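Local coordinates for protein ribosomal RNA methyltransferase, putative (Plasmodium falciparum, PDB 2PLW) that binds S-adenosylmethionine and probably transfers its methyl group to a ribose 2'-hydroxyl of ribosomal RNA, as in the RlmE (FtsJ) family, at residues Asn23-Ile29 with Ile107-Asp113; Ile144-Thr149 with Cys193-Gly198; Lys50-Lys56 with Val65-Glu71. One frame throughout, in Å; residues are numbered along the deposited sequence.

Interaction 1 of 3, residues Asn23-Ile29 with Ile107-Asp113; sequences NKIILDI and IDIILSD. With SAM (S-adenosylmethionine), chain C.
Strands 24-29 and 109-112 run parallel; their axes come within 4.6 Å, with 13° between their N-to-C directions. Ile26 pairs with Ile109, and the register continues to Ile29 with Ser112. Lys24 CD packs on Asp108 CB at 3.7 Å, and a water joins Lys24 NZ (2.9 Å) to Asp108 OD1 (3.0 Å). The chain turns a corner at Asp108, whose OD2 accepts from Ile25 N at 2.8 Å. Ile25 O receives Ile109 N at 3.1 Å. Ile26 CG1 meets Ile109 CD1 at 3.7 Å on the face that also carries Asp28 and Leu111. These are central strands 1 and 4 of the Rossmann-like methyltransferase sheet. Leu27 N bonds Ile109 O and Leu27 O bonds Leu111 N, both at 2.8 Å. Leu27 and Ile29 face helix 122-143. Ile29 N reaches Leu111 O at 2.7 Å, and Ile29 O takes Asp113 N at 3.1 Å. Asp113 OD2 accepts from SAM N at 2.8 Å; Asp113 OD1 forms a salt bridge with Lys153, the predicted proton acceptor.

Interaction 2 of 3, residues Ile144-Thr149 with Cys193-Gly198; sequences INIGGT and CKNFLG
A tight type II beta turn, Asn145 to Gly148, links the short strand 144-145 to strand 148-155 and meets the end of antiparallel strand 188-196 of the mixed methyltransferase sheet. The turn is closed by Gly148 N to Asn145 O at 2.8 Å. Gly147 sits at phi 90°, psi -3°, where a side chain would press on the preceding carbonyl oxygen. Ile144 directly follows helix 122-143.

Along the second segment, Cys193 is extended, and its O receives a CA-H...O contact from Thr149 CA at 3.3 Å. Lys194 lies closest to Thr149, CA to CA 4.8 Å. Its CD is 3.9 Å from Thr149 OG1, and its NZ bonds Tyr17 O. At Asn195 the chain turns a corner with positive phi (71°). A water accepts from Asn195 N at 2.9 Å, donates to Gly147 O at 2.8 Å and bonds Thr149 OG1 at 2.7 Å. Asn195 OD1 lies 3.2 Å from Gly147 CA, while its ND2 bonds Gln172. Phe196 has the largest area covered by the other segment. Its N donates to Gly148 O at 2.9 Å, and its O accepts from Gly147 N at 2.7 Å. Its CA-to-CB bond points toward segment 144-149; with chi1 t the ring lies against Ile144 and Ile146, and Phe171 meets it edge-to-face. Ile146 CD1 touches Phe196 CD2 at 3.8 Å. Ile144 CG2 makes a CH-pi contact, 3.3 Å from the Phe196 ring centroid and 6° off the ring normal.

Interaction 3 of 3, residues Lys50-Lys56 with Val65-Glu71; sequences KIIGIDK and VYFIQGE. With SAM (S-adenosylmethionine), chain C.
Ile52, Ile54 and Ile68 form the apolar centre, on the same face as Tyr66. Ile52 CG2 meets Ile68 CD1 at 3.9 Å, and Ile54 CG1 meets Ile68 CB at 3.9 Å. All three isoleucines have chi1 m, and Ile68 also packs on helix 93-102. Strands 50-55 and 66-69 run parallel, their axes 4.6 Å apart at closest approach, at a signed crossing angle of -21°. Ile52 pairs with Tyr66, Gly53 with Phe67, Ile54 with Ile68 and Asp55 with Gln69. The ladder runs Tyr66 N to Ile51 O (2.9 Å), Gly53 N to Tyr66 O (2.8 Å), Ile68 N to Gly53 O (2.8 Å), Asp55 N to Ile68 O (3.3 Å) and Gly70 N to Asp55 O (2.9 Å). Phe67 lies on the other face, its CE1 4.1 Å from Asp55 CB.

This is the 2-3 strand pair of the Rossmann-like sheet. As in many class I methyltransferases, an acidic residue at the end of the second strand holds the ribose of SAM. Asp55 OD1 accepts from SAM O2' at 2.6 Å, and Asp55 OD2 from SAM O3' at 2.7 Å.

Gly70 O lies 3.4 Å from SAM C2, and Glu71 CG 3.5 Å from SAM N6, so both line the adenine site. Gln69 NE2 donates to Lys56 O at 2.8 Å. At the far end, a water bridges Lys50 NZ (3.1 Å) and Tyr66 OH (2.6 Å). Near the ligand, Lys56 NZ forms a long salt bridge to Glu71 OE2 at 3.5 Å.

This chain is the FtsJ-like methyltransferase domain of a longer protein. All three contacts belong to its seven-stranded mixed sheet of strand order 3-2-1-4-5-7-6. Interaction 1 is central, with interactions 3 and 2 on its two sides. Its centre lies about 10 Å from that of interaction 3 and about 11 Å from that of interaction 2. Interactions 2 and 3 do not touch; their centres are about 20 Å apart. Along the chain, interaction 3 falls between the two segments of interaction 1, and interaction 2 follows both. The sheet positions SAM: interactions 1 and 3 touch different parts of it, its amino group, and its ribose and adenine. Interaction 2 joins the antiparallel strand to this parallel core.

Interaction 1 of 3, residues Asn23-Ile29 with Ile107-Asp113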
loop_
_atom_site.group_PDB
_atom_site.type_symbol
_atom_site.label_atom_id
_atom_site.label_comp_id
_atom_site.label_asym_id
_atom_site.label_seq_id
_atom_site.Cartn_x
_atom_site.Cartn_y
_atom_site.Cartn_z
ATOM N N ASN A 23 7.952 -2.813 -16.061
ATOM C CA ASN A 23 6.630 -2.893 -16.693
ATOM C C ASN A 23 5.515 -3.196 -15.691
ATOM O O ASN A 23 4.608 -3.990 -15.965
ATOM C CB ASN A 23 6.614 -3.913 -17.857
ATOM C CG ASN A 23 5.421 -3.713 -18.793
ATOM O OD1 ASN A 23 4.795 -2.656 -18.792
ATOM N ND2 ASN A 23 5.101 -4.735 -19.582
ATOM N N LYS A 24 5.606 -2.564 -14.527
ATOM C CA LYS A 24 4.551 -2.687 -13.518
ATOM C C LYS A 24 3.945 -1.336 -13.213
ATOM O O LYS A 24 4.652 -0.312 -13.213
ATOM C CB LYS A 24 5.088 -3.266 -12.208
ATOM C CG LYS A 24 5.770 -4.658 -12.337
ATOM C CD LYS A 24 4.749 -5.746 -12.625
ATOM C CE LYS A 24 5.417 -7.081 -12.952
ATOM N NZ LYS A 24 4.388 -8.082 -13.362
ATOM N N ILE A 25 2.645 -1.357 -12.929
ATOM C CA ILE A 25 1.991 -0.164 -12.397
ATOM C C ILE A 25 2.035 -0.322 -10.869
ATOM O O ILE A 25 1.609 -1.338 -10.328
ATOM C CB ILE A 25 0.558 -0.034 -12.910
ATOM C CG1 ILE A 25 0.561 0.157 -14.438
ATOM C CG2 ILE A 25 -0.137 1.136 -12.227
ATOM C CD1 ILE A 25 -0.859 0.348 -15.046
ATOM N N ILE A 26 2.517 0.708 -10.192
ATOM C CA ILE A 26 2.781 0.660 -8.741
ATOM C C ILE A 26 2.064 1.802 -8.019
ATOM O O ILE A 26 2.188 2.973 -8.384
ATOM C CB ILE A 26 4.293 0.743 -8.466
ATOM C CG1 ILE A 26 5.027 -0.365 -9.226
ATOM C CG2 ILE A 26 4.595 0.571 -6.968
ATOM C CD1 ILE A 26 6.468 -0.003 -9.514
ATOM N N LEU A 27 1.311 1.442 -6.983
ATOM C CA LEU A 27 0.603 2.420 -6.157
ATOM C C LEU A 27 1.155 2.409 -4.743
ATOM O O LEU A 27 1.279 1.364 -4.126
ATOM C CB LEU A 27 -0.889 2.092 -6.118
ATOM C CG LEU A 27 -1.754 2.956 -5.188
ATOM C CD1 LEU A 27 -1.743 4.402 -5.610
ATOM C CD2 LEU A 27 -3.182 2.437 -5.162
ATOM N N ASP A 28 1.419 3.602 -4.223
ATOM C CA ASP A 28 2.041 3.789 -2.930
ATOM C C ASP A 28 1.042 4.556 -2.083
ATOM O O ASP A 28 0.842 5.755 -2.312
ATOM C CB ASP A 28 3.322 4.601 -3.130
ATOM C CG ASP A 28 4.026 4.931 -1.836
ATOM O OD1 ASP A 28 3.901 4.170 -0.864
ATOM O OD2 ASP A 28 4.703 5.992 -1.791
ATOM N N ILE A 29 0.389 3.857 -1.159
ATOM C CA ILE A 29 -0.661 4.461 -0.344
ATOM C C ILE A 29 -0.042 5.000 0.935
ATOM O O ILE A 29 0.820 4.337 1.530
ATOM C CB ILE A 29 -1.762 3.442 -0.004
ATOM C CG1 ILE A 29 -2.382 2.901 -1.300
ATOM C CG2 ILE A 29 -2.838 4.104 0.926
ATOM C CD1 ILE A 29 -3.451 1.857 -1.057
ATOM N N ILE A 107 -3.674 -2.500 -11.198
ATOM C CA ILE A 107 -2.448 -2.056 -10.587
ATOM C C ILE A 107 -1.669 -3.299 -10.154
ATOM O O ILE A 107 -2.207 -4.133 -9.473
ATOM C CB ILE A 107 -2.773 -1.176 -9.335
ATOM C CG1 ILE A 107 -3.619 0.039 -9.753
ATOM C CG2 ILE A 107 -1.495 -0.702 -8.641
ATOM C CD1 ILE A 107 -3.911 0.966 -8.634
ATOM N N ASP A 108 -0.410 -3.413 -10.546
ATOM C CA ASP A 108 0.362 -4.616 -10.250
ATOM C C ASP A 108 0.911 -4.757 -8.836
ATOM O O ASP A 108 1.066 -5.881 -8.333
ATOM C CB ASP A 108 1.508 -4.729 -11.247
ATOM C CG ASP A 108 1.017 -4.757 -12.662
ATOM O OD1 ASP A 108 0.418 -5.772 -13.039
ATOM O OD2 ASP A 108 1.164 -3.742 -13.379
ATOM N N ILE A 109 1.252 -3.626 -8.228
ATOM C CA ILE A 109 1.842 -3.603 -6.910
ATOM C C ILE A 109 1.172 -2.505 -6.123
ATOM O O ILE A 109 1.172 -1.332 -6.546
ATOM C CB ILE A 109 3.375 -3.345 -6.962
ATOM C CG1 ILE A 109 4.063 -4.367 -7.866
ATOM C CG2 ILE A 109 3.948 -3.354 -5.560
ATOM C CD1 ILE A 109 5.508 -3.954 -8.290
ATOM N N ILE A 110 0.545 -2.894 -5.023
ATOM C CA ILE A 110 -0.083 -1.908 -4.157
ATOM C C ILE A 110 0.602 -1.986 -2.802
ATOM O O ILE A 110 0.598 -3.027 -2.160
ATOM C CB ILE A 110 -1.602 -2.125 -4.052
ATOM C CG1 ILE A 110 -2.269 -1.878 -5.411
ATOM C CG2 ILE A 110 -2.210 -1.164 -3.005
ATOM C CD1 ILE A 110 -3.789 -2.246 -5.402
ATOM N N LEU A 111 1.189 -0.869 -2.409
ATOM C CA LEU A 111 1.924 -0.746 -1.152
ATOM C C LEU A 111 1.192 0.239 -0.247
ATOM O O LEU A 111 0.676 1.257 -0.709
ATOM C CB LEU A 111 3.340 -0.210 -1.400
ATOM C CG LEU A 111 4.173 -0.912 -2.488
ATOM C CD1 LEU A 111 5.482 -0.177 -2.806
ATOM C CD2 LEU A 111 4.473 -2.364 -2.107
ATOM N N SER A 112 1.166 -0.059 1.041
ATOM C CA SER A 112 0.659 0.898 2.000
ATOM C C SER A 112 1.570 1.011 3.208
ATOM O O SER A 112 1.801 0.035 3.928
ATOM C CB SER A 112 -0.760 0.544 2.447
ATOM O OG SER A 112 -1.119 1.358 3.533
ATOM N N ASP A 113 2.069 2.223 3.407
ATOM C CA ASP A 113 2.782 2.596 4.625
ATOM C C ASP A 113 1.892 3.509 5.479
ATOM O O ASP A 113 2.391 4.208 6.374
ATOM C CB ASP A 113 4.087 3.322 4.257
ATOM C CG ASP A 113 5.066 3.409 5.421
ATOM O OD1 ASP A 113 5.123 2.437 6.214
ATOM O OD2 ASP A 113 5.782 4.442 5.513
HETATM N N SAM C . 5.954 5.912 3.166
HETATM C CA SAM C . 6.010 7.405 3.325
HETATM C C SAM C . 7.343 7.975 2.835
HETATM O O SAM C . 8.293 7.208 2.670
HETATM O OXT SAM C . 7.502 9.173 2.570
HETATM C CB SAM C . 5.767 7.769 4.795
HETATM C CG SAM C . 4.301 7.491 5.123
HETATM S SD SAM C . 3.704 8.226 6.658
HETATM C CE SAM C . 4.596 7.175 7.816
HETATM C "C5'" SAM C . 2.019 7.571 6.776
HETATM C "C4'" SAM C . 1.064 8.357 5.875
HETATM O "O4'" SAM C . -0.178 7.650 5.824
HETATM C "C3'" SAM C . 0.733 9.795 6.345
HETATM O "O3'" SAM C . 1.269 10.755 5.459
HETATM C "C2'" SAM C . -0.802 9.841 6.361
HETATM O "O2'" SAM C . -1.405 11.036 5.877
HETATM C "C1'" SAM C . -1.158 8.640 5.503
HETATM N N9 SAM C . -2.498 8.085 5.699
HETATM C C8 SAM C . -3.091 7.647 6.866
HETATM N N7 SAM C . -4.320 7.174 6.571
HETATM C C5 SAM C . -4.507 7.302 5.231
HETATM C C6 SAM C . -5.562 6.980 4.376
HETATM N N6 SAM C . -6.678 6.432 4.837
HETATM N N1 SAM C . -5.456 7.225 3.031
HETATM C C2 SAM C . -4.313 7.787 2.493
HETATM N N3 SAM C . -3.258 8.096 3.332
HETATM C C4 SAM C . -3.368 7.871 4.673
HETATM O O HOH W 1 1.891 -7.641 -14.863
#

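Interaction 2 of 3, residues Ile144-Thr149 with Cys193-Gly198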
loop_
_atom_site.group_PDB
_atom_site.type_symbol
_atom_site.label_atom_id
_atom_site.label_comp_id
_atom_site.label_asym_id
_atom_site.label_seq_id
_atom_site.Cartn_x
_atom_site.Cartn_y
_atom_site.Cartn_z
ATOM N N ILE A 144 -6.361 -4.144 -7.738
ATOM C CA ILE A 144 -5.196 -5.007 -7.893
ATOM C C ILE A 144 -5.367 -5.908 -9.126
ATOM O O ILE A 144 -6.452 -6.446 -9.369
ATOM C CB ILE A 144 -4.916 -5.864 -6.627
ATOM C CG1 ILE A 144 -3.514 -6.484 -6.699
ATOM C CG2 ILE A 144 -5.972 -6.932 -6.406
ATOM C CD1 ILE A 144 -2.465 -5.570 -6.331
ATOM N N ASN A 145 -4.283 -6.046 -9.882
ATOM C CA ASN A 145 -4.221 -6.950 -11.025
ATOM C C ASN A 145 -4.065 -8.391 -10.559
ATOM O O ASN A 145 -3.478 -8.651 -9.512
ATOM C CB ASN A 145 -3.005 -6.609 -11.865
ATOM C CG ASN A 145 -3.210 -6.869 -13.324
ATOM O OD1 ASN A 145 -4.239 -7.389 -13.762
ATOM N ND2 ASN A 145 -2.197 -6.525 -14.110
ATOM N N ILE A 146 -4.618 -9.321 -11.320
ATOM C CA ILE A 146 -4.381 -10.742 -11.072
ATOM C C ILE A 146 -2.885 -10.939 -11.106
ATOM O O ILE A 146 -2.185 -10.383 -11.960
ATOM C CB ILE A 146 -5.054 -11.609 -12.149
ATOM C CG1 ILE A 146 -6.585 -11.511 -12.051
ATOM C CG2 ILE A 146 -4.566 -13.070 -12.062
ATOM C CD1 ILE A 146 -7.162 -12.002 -10.765
ATOM N N GLY A 147 -2.382 -11.644 -10.104
ATOM C CA GLY A 147 -0.936 -11.887 -10.033
ATOM C C GLY A 147 -0.215 -10.802 -9.259
ATOM O O GLY A 147 0.994 -10.882 -9.041
ATOM N N GLY A 148 -0.965 -9.775 -8.827
ATOM C CA GLY A 148 -0.380 -8.617 -8.196
ATOM C C GLY A 148 0.091 -8.859 -6.748
ATOM O O GLY A 148 -0.301 -9.857 -6.106
ATOM N N THR A 149 0.947 -7.943 -6.296
ATOM C CA THR A 149 1.526 -7.920 -4.930
ATOM C C THR A 149 0.896 -6.811 -4.096
ATOM O O THR A 149 0.688 -5.702 -4.564
ATOM C CB THR A 149 3.076 -7.709 -4.991
ATOM O OG1 THR A 149 3.672 -8.812 -5.680
ATOM C CG2 THR A 149 3.718 -7.589 -3.602
ATOM N N CYS A 193 1.720 -9.831 0.553
ATOM C CA CYS A 193 0.806 -10.720 -0.112
ATOM C C CYS A 193 1.213 -10.847 -1.564
ATOM O O CYS A 193 1.304 -9.848 -2.277
ATOM C CB CYS A 193 -0.617 -10.134 -0.059
ATOM S SG CYS A 193 -1.136 -9.675 1.618
ATOM N N LYS A 194 1.431 -12.090 -1.986
ATOM C CA LYS A 194 1.915 -12.391 -3.311
ATOM C C LYS A 194 0.948 -13.207 -4.129
ATOM O O LYS A 194 0.374 -14.200 -3.659
ATOM C CB LYS A 194 3.273 -13.098 -3.199
ATOM C CG LYS A 194 4.276 -12.341 -2.315
ATOM C CD LYS A 194 5.076 -11.273 -3.073
ATOM C CE LYS A 194 6.235 -11.857 -3.887
ATOM N NZ LYS A 194 7.494 -12.137 -3.106
ATOM N N ASN A 195 0.775 -12.759 -5.377
ATOM C CA ASN A 195 0.033 -13.431 -6.419
ATOM C C ASN A 195 -1.469 -13.400 -6.126
ATOM O O ASN A 195 -2.084 -14.385 -5.732
ATOM C CB ASN A 195 0.612 -14.850 -6.702
ATOM C CG ASN A 195 0.032 -15.479 -7.949
ATOM O OD1 ASN A 195 -0.474 -14.791 -8.828
ATOM N ND2 ASN A 195 0.125 -16.809 -8.037
ATOM N N PHE A 196 -2.044 -12.214 -6.374
ATOM C CA PHE A 196 -3.486 -12.067 -6.240
ATOM C C PHE A 196 -4.209 -13.041 -7.158
ATOM O O PHE A 196 -4.001 -13.031 -8.375
ATOM C CB PHE A 196 -3.900 -10.643 -6.606
ATOM C CG PHE A 196 -5.394 -10.383 -6.400
ATOM C CD1 PHE A 196 -5.913 -10.335 -5.108
ATOM C CD2 PHE A 196 -6.260 -10.203 -7.486
ATOM C CE1 PHE A 196 -7.293 -10.087 -4.894
ATOM C CE2 PHE A 196 -7.624 -9.973 -7.296
ATOM C CZ PHE A 196 -8.142 -9.911 -5.995
ATOM N N LEU A 197 -5.097 -13.835 -6.563
ATOM C CA LEU A 197 -5.896 -14.803 -7.312
ATOM C C LEU A 197 -7.389 -14.491 -7.323
ATOM O O LEU A 197 -8.154 -15.206 -7.965
ATOM C CB LEU A 197 -5.696 -16.224 -6.742
ATOM C CG LEU A 197 -4.253 -16.735 -6.740
ATOM C CD1 LEU A 197 -4.134 -18.013 -5.917
ATOM C CD2 LEU A 197 -3.731 -16.902 -8.135
ATOM N N GLY A 198 -7.807 -13.458 -6.597
ATOM C CA GLY A 198 -9.252 -13.218 -6.378
ATOM C C GLY A 198 -9.792 -14.177 -5.330
ATOM O O GLY A 198 -9.054 -15.023 -4.794
HETATM O O HOH W 2 2.626 -11.030 -6.777
#

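Interaction 3 of 3, residues Lys50-Lys56 with Val65-Glu71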
loop_
_atom_site.group_PDB
_atom_site.type_symbol
_atom_site.label_atom_id
_atom_site.label_comp_id
_atom_site.label_asym_id
_atom_site.label_seq_id
_atom_site.Cartn_x
_atom_site.Cartn_y
_atom_site.Cartn_z
ATOM N N LYS A 50 4.498 2.860 -14.215
ATOM C CA LYS A 50 3.712 4.003 -13.746
ATOM C C LYS A 50 3.773 3.938 -12.230
ATOM O O LYS A 50 3.496 2.891 -11.645
ATOM C CB LYS A 50 2.251 3.900 -14.154
ATOM C CG LYS A 50 1.918 4.484 -15.486
ATOM C CD LYS A 50 0.437 4.270 -15.810
ATOM C CE LYS A 50 0.059 5.001 -17.104
ATOM N NZ LYS A 50 0.979 4.767 -18.263
ATOM N N ILE A 51 4.177 5.039 -11.618
ATOM C CA ILE A 51 4.255 5.144 -10.163
ATOM C C ILE A 51 3.203 6.159 -9.693
ATOM O O ILE A 51 3.206 7.304 -10.137
ATOM C CB ILE A 51 5.673 5.549 -9.719
ATOM C CG1 ILE A 51 6.698 4.559 -10.289
ATOM C CG2 ILE A 51 5.783 5.567 -8.203
ATOM C CD1 ILE A 51 8.083 5.148 -10.364
ATOM N N ILE A 52 2.302 5.715 -8.820
ATOM C CA ILE A 52 1.207 6.555 -8.306
ATOM C C ILE A 52 1.301 6.604 -6.779
ATOM O O ILE A 52 1.486 5.584 -6.130
ATOM C CB ILE A 52 -0.200 6.023 -8.732
ATOM C CG1 ILE A 52 -0.263 5.783 -10.249
ATOM C CG2 ILE A 52 -1.297 6.997 -8.277
ATOM C CD1 ILE A 52 -1.315 4.795 -10.660
ATOM N N GLY A 53 1.150 7.800 -6.224
ATOM C CA GLY A 53 1.156 7.991 -4.773
ATOM C C GLY A 53 -0.182 8.526 -4.341
ATOM O O GLY A 53 -0.728 9.431 -4.997
ATOM N N ILE A 54 -0.681 8.028 -3.211
ATOM C CA ILE A 54 -1.927 8.560 -2.655
ATOM C C ILE A 54 -1.665 8.936 -1.212
ATOM O O ILE A 54 -1.108 8.140 -0.476
ATOM C CB ILE A 54 -3.082 7.539 -2.708
ATOM C CG1 ILE A 54 -3.563 7.365 -4.155
ATOM C CG2 ILE A 54 -4.312 8.100 -1.894
ATOM C CD1 ILE A 54 -4.619 6.277 -4.316
ATOM N N ASP A 55 -2.069 10.132 -0.797
ATOM C CA ASP A 55 -2.072 10.451 0.645
ATOM C C ASP A 55 -3.140 11.482 0.912
ATOM O O ASP A 55 -3.477 12.252 0.025
ATOM C CB ASP A 55 -0.713 11.019 1.075
ATOM C CG ASP A 55 -0.470 10.930 2.551
ATOM O OD1 ASP A 55 -1.145 11.622 3.343
ATOM O OD2 ASP A 55 0.435 10.177 2.940
ATOM N N LYS A 56 -3.663 11.504 2.137
ATOM C CA LYS A 56 -4.611 12.571 2.506
ATOM C C LYS A 56 -3.892 13.930 2.596
ATOM O O LYS A 56 -4.516 14.959 2.406
ATOM C CB LYS A 56 -5.384 12.228 3.788
ATOM C CG LYS A 56 -4.527 12.036 5.009
ATOM C CD LYS A 56 -5.230 11.226 6.130
ATOM C CE LYS A 56 -6.405 11.987 6.725
ATOM N NZ LYS A 56 -6.884 11.306 7.966
ATOM N N VAL A 65 6.144 10.929 -11.120
ATOM C CA VAL A 65 5.238 10.276 -10.193
ATOM C C VAL A 65 3.894 10.977 -10.253
ATOM O O VAL A 65 3.844 12.224 -10.221
ATOM C CB VAL A 65 5.785 10.345 -8.763
ATOM C CG1 VAL A 65 4.749 9.744 -7.751
ATOM C CG2 VAL A 65 7.162 9.611 -8.689
ATOM N N TYR A 66 2.818 10.193 -10.324
ATOM C CA TYR A 66 1.464 10.755 -10.305
ATOM C C TYR A 66 1.049 10.814 -8.851
ATOM O O TYR A 66 1.175 9.816 -8.137
ATOM C CB TYR A 66 0.479 9.856 -11.030
ATOM C CG TYR A 66 0.766 9.616 -12.486
ATOM C CD1 TYR A 66 0.235 10.448 -13.460
ATOM C CD2 TYR A 66 1.545 8.530 -12.893
ATOM C CE1 TYR A 66 0.479 10.211 -14.811
ATOM C CE2 TYR A 66 1.808 8.306 -14.250
ATOM C CZ TYR A 66 1.266 9.148 -15.197
ATOM O OH TYR A 66 1.515 8.946 -16.543
ATOM N N PHE A 67 0.564 11.960 -8.393
ATOM C CA PHE A 67 0.078 12.034 -7.032
ATOM C C PHE A 67 -1.439 12.247 -7.032
ATOM O O PHE A 67 -1.987 12.957 -7.895
ATOM C CB PHE A 67 0.784 13.153 -6.244
ATOM C CG PHE A 67 0.174 13.399 -4.890
ATOM C CD1 PHE A 67 0.331 12.467 -3.875
ATOM C CD2 PHE A 67 -0.548 14.558 -4.642
ATOM C CE1 PHE A 67 -0.224 12.696 -2.622
ATOM C CE2 PHE A 67 -1.120 14.800 -3.386
ATOM C CZ PHE A 67 -0.975 13.860 -2.391
ATOM N N ILE A 68 -2.101 11.623 -6.063
ATOM C CA ILE A 68 -3.543 11.794 -5.874
ATOM C C ILE A 68 -3.774 12.110 -4.413
ATOM O O ILE A 68 -3.442 11.311 -3.541
ATOM C CB ILE A 68 -4.344 10.530 -6.293
ATOM C CG1 ILE A 68 -4.205 10.296 -7.807
ATOM C CG2 ILE A 68 -5.813 10.654 -5.822
ATOM C CD1 ILE A 68 -4.741 8.919 -8.282
ATOM N N GLN A 69 -4.339 13.284 -4.137
ATOM C CA GLN A 69 -4.704 13.552 -2.764
ATOM C C GLN A 69 -6.031 12.855 -2.449
ATOM O O GLN A 69 -7.028 13.001 -3.170
ATOM C CB GLN A 69 -4.791 15.047 -2.450
ATOM C CG GLN A 69 -4.987 15.261 -0.968
ATOM C CD GLN A 69 -5.264 16.712 -0.592
ATOM O OE1 GLN A 69 -5.669 17.506 -1.428
ATOM N NE2 GLN A 69 -5.043 17.050 0.682
ATOM N N GLY A 70 -6.037 12.087 -1.377
ATOM C CA GLY A 70 -7.256 11.393 -0.963
ATOM C C GLY A 70 -7.071 10.485 0.223
ATOM O O GLY A 70 -5.989 9.967 0.459
ATOM N N GLU A 71 -8.132 10.315 0.999
ATOM C CA GLU A 71 -8.072 9.416 2.123
ATOM C C GLU A 71 -8.737 8.092 1.726
ATOM O O GLU A 71 -9.943 8.045 1.476
ATOM C CB GLU A 71 -8.770 10.046 3.337
ATOM C CG GLU A 71 -8.857 9.109 4.536
ATOM C CD GLU A 71 -9.460 9.786 5.761
ATOM O OE1 GLU A 71 -9.977 10.915 5.634
ATOM O OE2 GLU A 71 -9.419 9.179 6.839
HETATM N N SAM C . 5.954 5.912 3.166
HETATM C CA SAM C . 6.010 7.405 3.325
HETATM C C SAM C . 7.343 7.975 2.835
HETATM O O SAM C . 8.293 7.208 2.670
HETATM O OXT SAM C . 7.502 9.173 2.570
HETATM C CB SAM C . 5.767 7.769 4.795
HETATM C CG SAM C . 4.301 7.491 5.123
HETATM S SD SAM C . 3.704 8.226 6.658
HETATM C CE SAM C . 4.596 7.175 7.816
HETATM C "C5'" SAM C . 2.019 7.571 6.776
HETATM C "C4'" SAM C . 1.064 8.357 5.875
HETATM O "O4'" SAM C . -0.178 7.650 5.824
HETATM C "C3'" SAM C . 0.733 9.795 6.345
HETATM O "O3'" SAM C . 1.269 10.755 5.459
HETATM C "C2'" SAM C . -0.802 9.841 6.361
HETATM O "O2'" SAM C . -1.405 11.036 5.877
HETATM C "C1'" SAM C . -1.158 8.640 5.503
HETATM N N9 SAM C . -2.498 8.085 5.699
HETATM C C8 SAM C . -3.091 7.647 6.866
HETATM N N7 SAM C . -4.320 7.174 6.571
HETATM C C5 SAM C . -4.507 7.302 5.231
HETATM C C6 SAM C . -5.562 6.980 4.376
HETATM N N6 SAM C . -6.678 6.432 4.837
HETATM N N1 SAM C . -5.456 7.225 3.031
HETATM C C2 SAM C . -4.313 7.787 2.493
HETATM N N3 SAM C . -3.258 8.096 3.332
HETATM C C4 SAM C . -3.368 7.871 4.673
HETATM O O HOH W 3 2.937 6.956 -17.439
#